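Local coordinates for protein ANGPTL4 C-terminal chain (Homo sapiens, PDB 6U1U) that is the C-terminal fibrinogen-like domain of a protein that mediates inactivation of lipoprotein lipase, regulating triglyceride clearance, and inhibits endothelial proliferation and migration, at residues L29-M34 against G69-G74; V51-N54 against A59-A62. All coordinates share one frame; numbering follows the deposited sequence.

Contact 1 of 2, residues L29-M34 against G69-G74; sequences LVNCKM and GEFWLG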
ATOM      1  N   LEU A  29     -10.003  15.098  -0.941  1.00 16.63           N
ATOM      2  CA  LEU A  29      -9.365  15.358   0.342  1.00 18.72           C
ATOM      3  C   LEU A  29      -8.369  14.244   0.632  1.00 23.58           C
ATOM      4  O   LEU A  29      -8.744  13.077   0.606  1.00 22.11           O
ATOM      5  CB  LEU A  29     -10.455  15.427   1.416  1.00 21.40           C
ATOM      6  CG  LEU A  29     -10.164  16.103   2.763  1.00 26.87           C
ATOM      7  CD1 LEU A  29      -9.985  17.632   2.593  1.00 23.82           C
ATOM      8  CD2 LEU A  29     -11.291  15.774   3.740  1.00 29.04           C
ATOM      9  N   VAL A  30      -7.109  14.598   0.948  1.00 18.40           N
ATOM     10  CA  VAL A  30      -6.099  13.588   1.247  1.00 17.54           C
ATOM     11  C   VAL A  30      -5.520  13.849   2.633  1.00 20.88           C
ATOM     12  O   VAL A  30      -5.651  14.941   3.195  1.00 20.02           O
ATOM     13  CB  VAL A  30      -4.940  13.553   0.223  1.00 22.12           C
ATOM     14  CG1 VAL A  30      -5.433  13.008  -1.096  1.00 24.95           C
ATOM     15  CG2 VAL A  30      -4.258  14.959   0.043  1.00 20.25           C
ATOM     16  N   ASN A  31      -4.872  12.818   3.178  1.00 16.96           N
ATOM     17  CA  ASN A  31      -4.152  12.936   4.444  1.00 18.36           C
ATOM     18  C   ASN A  31      -2.703  13.243   4.116  1.00 18.79           C
ATOM     19  O   ASN A  31      -2.029  12.401   3.529  1.00 20.57           O
ATOM     20  CB  ASN A  31      -4.198  11.616   5.218  1.00 19.72           C
ATOM     21  CG  ASN A  31      -5.603  11.219   5.616  1.00 21.31           C
ATOM     22  OD1 ASN A  31      -6.414  10.764   4.763  1.00 20.90           O
ATOM     23  ND2 ASN A  31      -5.895  11.339   6.911  1.00 22.30           N
ATOM     24  N   CYS A  32      -2.202  14.404   4.540  1.00 17.87           N
ATOM     25  CA  CYS A  32      -0.818  14.790   4.259  1.00 19.42           C
ATOM     26  C   CYS A  32      -0.002  14.646   5.522  1.00 18.85           C
ATOM     27  O   CYS A  32      -0.483  14.936   6.617  1.00 20.40           O
ATOM     28  CB  CYS A  32      -0.676  16.249   3.807  1.00 22.83           C
ATOM     29  SG  CYS A  32      -1.462  16.621   2.232  1.00 26.67           S
ATOM     30  N   LYS A  33       1.239  14.197   5.361  1.00 18.82           N
ATOM     31  CA  LYS A  33       2.191  14.160   6.458  1.00 19.71           C
ATOM     32  C   LYS A  33       3.325  15.076   6.044  1.00 19.96           C
ATOM     33  O   LYS A  33       3.979  14.835   5.019  1.00 20.12           O
ATOM     34  CB  LYS A  33       2.692  12.733   6.738  1.00 23.79           C
ATOM     35  CG  LYS A  33       3.651  12.689   7.934  1.00 28.56           C
ATOM     36  CD  LYS A  33       4.230  11.309   8.181  1.00 30.20           C
ATOM     37  CE  LYS A  33       5.147  11.364   9.432  1.00 38.26           C
ATOM     38  NZ  LYS A  33       5.740  10.051   9.782  1.00 41.47           N
ATOM     39  N   MET A  34       3.547  16.155   6.812  1.00 19.27           N
ATOM     40  CA  MET A  34       4.584  17.127   6.481  1.00 20.04           C
ATOM     41  C   MET A  34       5.825  16.822   7.336  1.00 21.71           C
ATOM     42  O   MET A  34       5.732  16.759   8.558  1.00 22.79           O
ATOM     43  CB  MET A  34       4.101  18.554   6.729  1.00 19.96           C
ATOM     44  CG  MET A  34       2.809  18.917   5.903  1.00 22.03           C
ATOM     45  SD  MET A  34       2.876  18.402   4.180  1.00 23.16           S
ATOM     46  CE  MET A  34       1.562  19.443   3.481  1.00 22.32           C
ATOM     47  N   GLY A  69      -9.335   7.803  10.648  1.00 24.28           N
ATOM     48  CA  GLY A  69      -8.982   6.548  11.297  1.00 24.93           C
ATOM     49  C   GLY A  69      -8.236   5.628  10.330  1.00 20.33           C
ATOM     50  O   GLY A  69      -7.292   6.088   9.679  1.00 22.46           O
ATOM     51  N   GLU A  70      -8.645   4.359  10.193  1.00 22.01           N
ATOM     52  CA  GLU A  70      -8.020   3.441   9.230  1.00 20.48           C
ATOM     53  C   GLU A  70      -8.634   3.624   7.842  1.00 20.90           C
ATOM     54  O   GLU A  70      -9.857   3.802   7.714  1.00 20.26           O
ATOM     55  CB  GLU A  70      -8.232   1.987   9.643  1.00 19.75           C
ATOM     56  CG  GLU A  70      -7.750   1.626  11.055  1.00 20.82           C
ATOM     57  CD  GLU A  70      -7.896   0.138  11.284  1.00 22.64           C
ATOM     58  OE1 GLU A  70      -8.984  -0.399  10.948  1.00 24.02           O
ATOM     59  OE2 GLU A  70      -6.909  -0.508  11.735  1.00 24.98           O
ATOM     60  N   PHE A  71      -7.802   3.534   6.794  1.00 19.47           N
ATOM     61  CA  PHE A  71      -8.361   3.763   5.469  1.00 17.34           C
ATOM     62  C   PHE A  71      -7.422   3.253   4.393  1.00 18.32           C
ATOM     63  O   PHE A  71      -6.223   3.007   4.620  1.00 17.32           O
ATOM     64  CB  PHE A  71      -8.653   5.261   5.236  1.00 17.57           C
ATOM     65  CG  PHE A  71      -7.387   6.139   5.193  1.00 18.28           C
ATOM     66  CD1 PHE A  71      -6.638   6.251   4.029  1.00 16.99           C
ATOM     67  CD2 PHE A  71      -6.982   6.836   6.320  1.00 20.38           C
ATOM     68  CE1 PHE A  71      -5.488   7.022   3.978  1.00 17.71           C
ATOM     69  CE2 PHE A  71      -5.852   7.639   6.289  1.00 19.72           C
ATOM     70  CZ  PHE A  71      -5.092   7.724   5.146  1.00 19.27           C
ATOM     71  N   TRP A  72      -7.986   3.157   3.192  1.00 15.61           N
ATOM     72  CA  TRP A  72      -7.270   2.924   1.947  1.00 16.28           C
ATOM     73  C   TRP A  72      -7.645   4.081   1.023  1.00 17.70           C
ATOM     74  O   TRP A  72      -8.834   4.278   0.773  1.00 17.99           O
ATOM     75  CB  TRP A  72      -7.706   1.573   1.342  1.00 16.67           C
ATOM     76  CG  TRP A  72      -7.133   1.294  -0.013  1.00 16.63           C
ATOM     77  CD1 TRP A  72      -7.781   1.327  -1.217  1.00 16.21           C
ATOM     78  CD2 TRP A  72      -5.783   0.904  -0.287  1.00 16.38           C
ATOM     79  NE1 TRP A  72      -6.884   1.022  -2.239  1.00 15.94           N
ATOM     80  CE2 TRP A  72      -5.666   0.736  -1.681  1.00 17.65           C
ATOM     81  CE3 TRP A  72      -4.646   0.688   0.525  1.00 16.01           C
ATOM     82  CZ2 TRP A  72      -4.457   0.337  -2.294  1.00 18.23           C
ATOM     83  CZ3 TRP A  72      -3.462   0.298  -0.063  1.00 16.27           C
ATOM     84  CH2 TRP A  72      -3.369   0.129  -1.470  1.00 18.34           C
ATOM     85  N   LEU A  73      -6.658   4.876   0.564  1.00 15.67           N
ATOM     86  CA  LEU A  73      -7.000   6.095  -0.196  1.00 16.20           C
ATOM     87  C   LEU A  73      -7.697   5.755  -1.512  1.00 19.87           C
ATOM     88  O   LEU A  73      -8.676   6.419  -1.902  1.00 17.58           O
ATOM     89  CB  LEU A  73      -5.745   6.920  -0.465  1.00 16.03           C
ATOM     90  CG  LEU A  73      -5.879   8.146  -1.382  1.00 15.96           C
ATOM     91  CD1 LEU A  73      -6.934   9.110  -0.766  1.00 16.58           C
ATOM     92  CD2 LEU A  73      -4.554   8.853  -1.555  1.00 18.41           C
ATOM     93  N   GLY A  74      -7.215   4.724  -2.202  1.00 17.32           N
ATOM     94  CA  GLY A  74      -7.859   4.332  -3.489  1.00 16.17           C
ATOM     95  C   GLY A  74      -6.824   4.414  -4.599  1.00 17.34           C
ATOM     96  O   GLY A  74      -6.135   5.406  -4.778  1.00 17.10           O
TER
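The amide of Asn-31 lies against the far end of the Phe-71 ring, the two planes only 17° apart, with OD1 approaching the ring obliquely. OD1 comes to 3.3 Å from CZ of Phe-71, and CG of Asn-31 to 3.7 Å from CE2 of Phe-71, while the backbone N of Leu-73 sits at the ring's edge and in its plane, 3.7 Å from Phe-71 CD1. In this fibrinogen C-terminal domain the contact illustrates how side chains meet across an intervening strand: strand 38-46 pairs antiparallel with both 28-35 and 71-72, so the two segments exchange no hydrogen bond and join through side chains alone. The central strand holds each partner by its backbone, Asn-31 to Val-42 and Phe-71 to Arg-45, and the Phe-71 side chain also packs on both of those residues.

The two side chains reach out from opposite directions. Phe-71 tucks CG between backbone N and carbonyl carbon, and this chi1 of 66° sends the ring toward Asn-31. ND2 donates to the carbonyl O of Pro-67, which fixes the rotation of the amide; OD1 is its closest atom to the ring, with CG and ND2 close behind. Both residues are buried. Beyond Phe-71 the chain turns toward helix 75-82, with Gly-74 at the N-cap position, and here Leu-73 swings its CG anti to the backbone N. That brings it to a purely apolar touch, Leu-73 CD1 lying 4.2 Å from Val-30 CG1.

Contact 2 of 2, residues V51-N54 against A59-A62; sequences VDFN and AYKA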
ATOM      1  N   VAL A  51     -11.842  -1.052  10.630  1.00 23.48           N
ATOM      2  CA  VAL A  51     -12.316  -0.947   9.246  1.00 24.97           C
ATOM      3  C   VAL A  51     -12.074  -2.257   8.507  1.00 24.66           C
ATOM      4  O   VAL A  51     -10.979  -2.825   8.581  1.00 24.66           O
ATOM      5  CB  VAL A  51     -11.622   0.223   8.512  1.00 22.81           C
ATOM      6  CG1 VAL A  51     -11.958   0.194   7.021  1.00 23.06           C
ATOM      7  CG2 VAL A  51     -12.025   1.560   9.163  1.00 24.11           C
ATOM      8  N   ASP A  52     -13.109  -2.752   7.816  1.00 25.33           N
ATOM      9  CA  ASP A  52     -13.033  -3.995   7.050  1.00 27.07           C
ATOM     10  C   ASP A  52     -12.238  -3.752   5.777  1.00 24.16           C
ATOM     11  O   ASP A  52     -12.578  -2.853   5.007  1.00 24.02           O
ATOM     12  CB  ASP A  52     -14.459  -4.446   6.703  1.00 25.08           C
ATOM     13  CG  ASP A  52     -14.524  -5.789   5.974  1.00 33.19           C
ATOM     14  OD1 ASP A  52     -13.497  -6.427   5.700  1.00 29.42           O
ATOM     15  OD2 ASP A  52     -15.657  -6.210   5.648  1.00 37.16           O
ATOM     16  N   PHE A  53     -11.152  -4.507   5.572  1.00 21.18           N
ATOM     17  CA  PHE A  53     -10.344  -4.373   4.365  1.00 20.02           C
ATOM     18  C   PHE A  53     -10.600  -5.488   3.369  1.00 22.54           C
ATOM     19  O   PHE A  53     -10.017  -5.493   2.273  1.00 22.09           O
ATOM     20  CB  PHE A  53      -8.830  -4.319   4.733  1.00 19.69           C
ATOM     21  CG  PHE A  53      -8.335  -2.919   4.996  1.00 19.33           C
ATOM     22  CD1 PHE A  53      -8.771  -2.230   6.117  1.00 19.04           C
ATOM     23  CD2 PHE A  53      -7.402  -2.312   4.151  1.00 21.82           C
ATOM     24  CE1 PHE A  53      -8.328  -0.934   6.386  1.00 21.05           C
ATOM     25  CE2 PHE A  53      -6.912  -1.022   4.426  1.00 18.12           C
ATOM     26  CZ  PHE A  53      -7.386  -0.325   5.520  1.00 17.79           C
ATOM     27  N   ASN A  54     -11.528  -6.404   3.670  1.00 21.22           N
ATOM     28  CA  ASN A  54     -11.767  -7.488   2.728  1.00 24.71           C
ATOM     29  C   ASN A  54     -12.844  -7.045   1.741  1.00 26.10           C
ATOM     30  O   ASN A  54     -14.033  -7.350   1.884  1.00 30.00           O
ATOM     31  CB  ASN A  54     -12.146  -8.770   3.447  1.00 26.97           C
ATOM     32  CG  ASN A  54     -12.144  -9.938   2.492  1.00 34.43           C
ATOM     33  OD1 ASN A  54     -11.190 -10.101   1.709  1.00 34.16           O
ATOM     34  ND2 ASN A  54     -13.236 -10.706   2.476  1.00 36.30           N
ATOM     35  N   ALA A  59     -13.811  -1.236  -4.746  1.00 19.91           N
ATOM     36  CA  ALA A  59     -13.541  -0.520  -3.510  1.00 22.38           C
ATOM     37  C   ALA A  59     -12.062  -0.188  -3.394  1.00 19.03           C
ATOM     38  O   ALA A  59     -11.695   0.871  -2.877  1.00 17.47           O
ATOM     39  CB  ALA A  59     -13.963  -1.347  -2.303  1.00 23.04           C
ATOM     40  N   TYR A  60     -11.190  -1.108  -3.830  1.00 17.81           N
ATOM     41  CA  TYR A  60      -9.763  -0.788  -3.771  1.00 17.60           C
ATOM     42  C   TYR A  60      -9.407   0.265  -4.805  1.00 19.09           C
ATOM     43  O   TYR A  60      -8.436   1.010  -4.630  1.00 18.13           O
ATOM     44  CB  TYR A  60      -8.913  -2.067  -3.973  1.00 18.16           C
ATOM     45  CG  TYR A  60      -8.667  -2.715  -2.630  1.00 18.07           C
ATOM     46  CD1 TYR A  60      -7.615  -2.265  -1.803  1.00 17.45           C
ATOM     47  CD2 TYR A  60      -9.503  -3.704  -2.152  1.00 19.11           C
ATOM     48  CE1 TYR A  60      -7.410  -2.796  -0.536  1.00 18.68           C
ATOM     49  CE2 TYR A  60      -9.284  -4.250  -0.875  1.00 18.37           C
ATOM     50  CZ  TYR A  60      -8.234  -3.789  -0.082  1.00 18.44           C
ATOM     51  OH  TYR A  60      -8.027  -4.322   1.196  1.00 17.16           O
ATOM     52  N   LYS A  61     -10.180   0.325  -5.887  1.00 18.62           N
ATOM     53  CA  LYS A  61      -9.964   1.354  -6.908  1.00 18.43           C
ATOM     54  C   LYS A  61     -10.383   2.728  -6.394  1.00 18.31           C
ATOM     55  O   LYS A  61      -9.663   3.728  -6.580  1.00 19.46           O
ATOM     56  CB  LYS A  61     -10.767   1.012  -8.168  1.00 19.09           C
ATOM     57  CG  LYS A  61     -10.601   2.083  -9.230  1.00 20.28           C
ATOM     58  CD  LYS A  61     -11.476   1.811 -10.489  1.00 23.53           C
ATOM     59  CE  LYS A  61     -11.360   2.952 -11.508  1.00 29.13           C
ATOM     60  NZ  LYS A  61     -12.276   2.739 -12.719  1.00 27.99           N
ATOM     61  N   ALA A  62     -11.578   2.806  -5.770  1.00 19.01           N
ATOM     62  CA  ALA A  62     -12.142   4.092  -5.362  1.00 20.50           C
ATOM     63  C   ALA A  62     -11.643   4.570  -4.005  1.00 19.67           C
ATOM     64  O   ALA A  62     -11.643   5.782  -3.744  1.00 22.51           O
ATOM     65  CB  ALA A  62     -13.669   3.985  -5.279  1.00 21.55           C
TER
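Tyr-60 gives its phenol hydrogen to the carbonyl O of Phe-53, a short bond of 2.5 Å from OH to O. The donor lies in the carbonyl plane and on a lone pair, with a C=O...OH angle of 138°. The same hydroxyl rests beside the Phe-53 side chain, 3.6 Å from its CB, near the plane of the ring and at its edge; the two side chains cross at about a right angle. A phenylalanine in place of Tyr-60 would probably keep the ring packing but leave the carbonyl O of Phe-53, a buried residue, without this donor.

One shell out, an Asx turn shapes the loop that presents this carbonyl: Asp-52 OD1 accepts from Asn-54 N at 2.8 Å, the donor standing 43° out of the carboxylate plane. The edge of the Phe-53 ring also meets Val-51 O in its plane, and Arg-46 makes a cation-pi contact with the ring. Farther out, Tyr-60 meets Trp-72 and Phe-64 edge-to-face, and Phe-53 meets Phe-64 likewise. The bond thus ties the loop after strand 38-46 to helix 57-62, whose Tyr-60 and Lys-61 are backbone-bonded to Leu-75 and Glu-76 of helix 75-82.

Both contacts belong to the one fibrinogen-like domain, their centres 13 Å apart, and the chain between the two halves of contact 1 contains the whole of contact 2. Segment 69-74 is the bridge. Two hydrogen bonds run from its side chains to contact 2: Trp-72 NE1 to Tyr-60 O, and Glu-70 OE1 to Val-51 N, each 2.9 Å, so it grips both the helix and the loop of contact 2. Packing reinforces them, with Phe-71 O 3.6 Å from Phe-53 CZ. Phe-71 therefore offers its ring to contact 1 and its carbonyl to contact 2. Bound palmitic acid lies about 12 Å from the Tyr-60 side chain, which does not touch it.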